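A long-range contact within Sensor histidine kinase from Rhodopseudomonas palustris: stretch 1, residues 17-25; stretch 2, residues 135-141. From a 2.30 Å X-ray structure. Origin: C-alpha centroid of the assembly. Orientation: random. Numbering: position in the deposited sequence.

Stretch 1 17-25: TNKALLAIS
Stretch 2 (135-141) AEQALLI

How do the backbones run? Residues 18-25 and 135-141 are both helical, with phi between -50° and -74° and psi between -33° and -56°, Leu139 to Ile141 at the low-psi end, and their axes lie almost antiparallel at 172°, 9.9 Å apart at closest approach. The nearest CA atoms across the contact are those of Thr17 and Glu136, 6.1 Å apart. Each helix is held by its own backbone bonds, such as Leu21 N to Thr17 O and Leu140 N to Glu136 O, at 3.0 and 2.9 Å.

What fills the centre? Glu136 (chi1 m, chi2 m) points toward stretch 1, and its aliphatic carbons pack against apolar side chains: CB lies 3.7 Å from Leu21 CD2, and CG 4.4 Å from Ile24 CD1. Leu21 and Ile24 are both m, t. Leu21 CD1 also reaches Gln137 CG (m, t) at 4.3 Å.

Where do polar atoms meet carbon? Glu136 OE1 sits 3.4 Å from Thr17 CG2 and 3.7 Å from Ala20 CB, while OE2 is hydrogen-bonded elsewhere in the structure. Thr17, chi1 p, brings OG1 to a tight 3.1 Å from Leu140 CD1; Leu140 is t, t. Asn18 OD1 (chi1 m) approaches that same methyl at 3.8 Å. A methyl carbon is neither a useful donor nor an acceptor, so these oxygens make van der Waals contacts.

Does any hydrogen bond join the stretches? None does; van der Waals packing buries 331 Å² in total.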

# COMPACT_ATOMS: atom_id res chain seq x y z
N THR A 17 -21.28 -3.39 -0.87
CA THR A 17 -20.59 -2.16 -0.53
C THR A 17 -19.88 -2.28 0.81
O THR A 17 -18.76 -1.81 0.97
CB THR A 17 -21.56 -0.97 -0.43
OG1 THR A 17 -22.60 -1.28 0.50
CG2 THR A 17 -22.17 -0.66 -1.80
N ASN A 18 -20.54 -2.90 1.77
CA ASN A 18 -19.96 -3.09 3.09
C ASN A 18 -18.75 -4.01 3.00
O ASN A 18 -17.78 -3.87 3.75
CB ASN A 18 -21.00 -3.65 4.06
CG ASN A 18 -22.18 -2.72 4.24
OD1 ASN A 18 -22.01 -1.51 4.42
ND2 ASN A 18 -23.39 -3.28 4.20
N LYS A 19 -18.83 -4.96 2.08
CA LYS A 19 -17.72 -5.87 1.81
C LYS A 19 -16.56 -5.10 1.18
O LYS A 19 -15.39 -5.42 1.41
CB LYS A 19 -18.19 -7.00 0.89
CG LYS A 19 -17.10 -7.96 0.45
CD LYS A 19 -17.66 -9.03 -0.48
CE LYS A 19 -16.59 -10.00 -0.94
NZ LYS A 19 -17.14 -11.01 -1.89
N ALA A 20 -16.89 -4.09 0.38
CA ALA A 20 -15.88 -3.29 -0.31
C ALA A 20 -15.13 -2.35 0.63
O ALA A 20 -13.93 -2.13 0.46
CB ALA A 20 -16.52 -2.51 -1.46
N LEU A 21 -15.84 -1.81 1.62
CA LEU A 21 -15.23 -0.90 2.58
C LEU A 21 -14.25 -1.63 3.51
O LEU A 21 -13.22 -1.07 3.88
CB LEU A 21 -16.30 -0.18 3.40
CG LEU A 21 -17.24 0.76 2.64
CD1 LEU A 21 -18.28 1.36 3.59
CD2 LEU A 21 -16.46 1.86 1.93
N LEU A 22 -14.58 -2.86 3.87
CA LEU A 22 -13.68 -3.71 4.63
C LEU A 22 -12.40 -3.89 3.84
O LEU A 22 -11.29 -3.69 4.35
CB LEU A 22 -14.31 -5.07 4.90
CG LEU A 22 -15.45 -5.13 5.91
CD1 LEU A 22 -16.06 -6.53 5.97
CD2 LEU A 22 -14.96 -4.69 7.29
N ALA A 23 -12.56 -4.27 2.57
CA ALA A 23 -11.44 -4.54 1.68
C ALA A 23 -10.53 -3.32 1.52
O ALA A 23 -9.32 -3.45 1.42
CB ALA A 23 -11.94 -5.02 0.33
N ILE A 24 -11.13 -2.13 1.49
CA ILE A 24 -10.39 -0.88 1.32
C ILE A 24 -9.55 -0.57 2.56
O ILE A 24 -8.43 -0.08 2.46
CB ILE A 24 -11.35 0.29 1.04
CG1 ILE A 24 -11.93 0.17 -0.37
CG2 ILE A 24 -10.63 1.62 1.20
CD1 ILE A 24 -13.00 1.18 -0.66
N SER A 25 -10.11 -0.85 3.73
CA SER A 25 -9.43 -0.62 4.99
C SER A 25 -8.30 -1.62 5.19
O SER A 25 -7.27 -1.31 5.76
CB SER A 25 -10.43 -0.73 6.15
OG SER A 25 -9.79 -1.15 7.33
N ALA A 135 -16.64 7.10 -2.56
CA ALA A 135 -17.42 6.64 -3.70
C ALA A 135 -18.34 5.47 -3.34
O ALA A 135 -19.48 5.43 -3.79
CB ALA A 135 -16.50 6.25 -4.85
N GLU A 136 -17.84 4.54 -2.54
CA GLU A 136 -18.66 3.41 -2.10
C GLU A 136 -19.75 3.86 -1.13
O GLU A 136 -20.86 3.34 -1.15
CB GLU A 136 -17.80 2.32 -1.46
CG GLU A 136 -17.06 1.44 -2.45
CD GLU A 136 -17.98 0.53 -3.22
OE1 GLU A 136 -18.95 0.01 -2.61
OE2 GLU A 136 -17.75 0.32 -4.43
N GLN A 137 -19.41 4.82 -0.28
CA GLN A 137 -20.39 5.39 0.65
C GLN A 137 -21.47 6.14 -0.11
O GLN A 137 -22.66 5.89 0.08
CB GLN A 137 -19.70 6.29 1.68
CG GLN A 137 -18.90 5.54 2.74
CD GLN A 137 -18.06 6.45 3.61
OE1 GLN A 137 -17.46 7.41 3.13
NE2 GLN A 137 -18.00 6.14 4.90
N ALA A 138 -21.06 7.06 -0.98
CA ALA A 138 -22.01 7.76 -1.84
C ALA A 138 -22.84 6.74 -2.62
O ALA A 138 -24.06 6.86 -2.71
CB ALA A 138 -21.28 8.70 -2.79
N LEU A 139 -22.16 5.74 -3.17
CA LEU A 139 -22.81 4.70 -3.97
C LEU A 139 -23.91 3.98 -3.20
O LEU A 139 -25.05 3.89 -3.66
CB LEU A 139 -21.78 3.68 -4.46
CG LEU A 139 -22.33 2.51 -5.27
CD1 LEU A 139 -23.09 3.00 -6.49
CD2 LEU A 139 -21.19 1.57 -5.67
N LEU A 140 -23.57 3.46 -2.03
CA LEU A 140 -24.53 2.78 -1.17
C LEU A 140 -25.75 3.66 -0.93
O LEU A 140 -26.89 3.23 -1.11
CB LEU A 140 -23.89 2.38 0.16
CG LEU A 140 -24.73 1.64 1.20
CD1 LEU A 140 -23.84 0.93 2.21
CD2 LEU A 140 -25.70 2.57 1.91
N ILE A 141 -25.51 4.90 -0.52
CA ILE A 141 -26.58 5.87 -0.28
C ILE A 141 -27.53 5.93 -1.47
O ILE A 141 -28.74 5.74 -1.32
CB ILE A 141 -26.01 7.27 0.01
CG1 ILE A 141 -25.18 7.26 1.29
CG2 ILE A 141 -27.14 8.29 0.12
CD1 ILE A 141 -24.57 8.60 1.64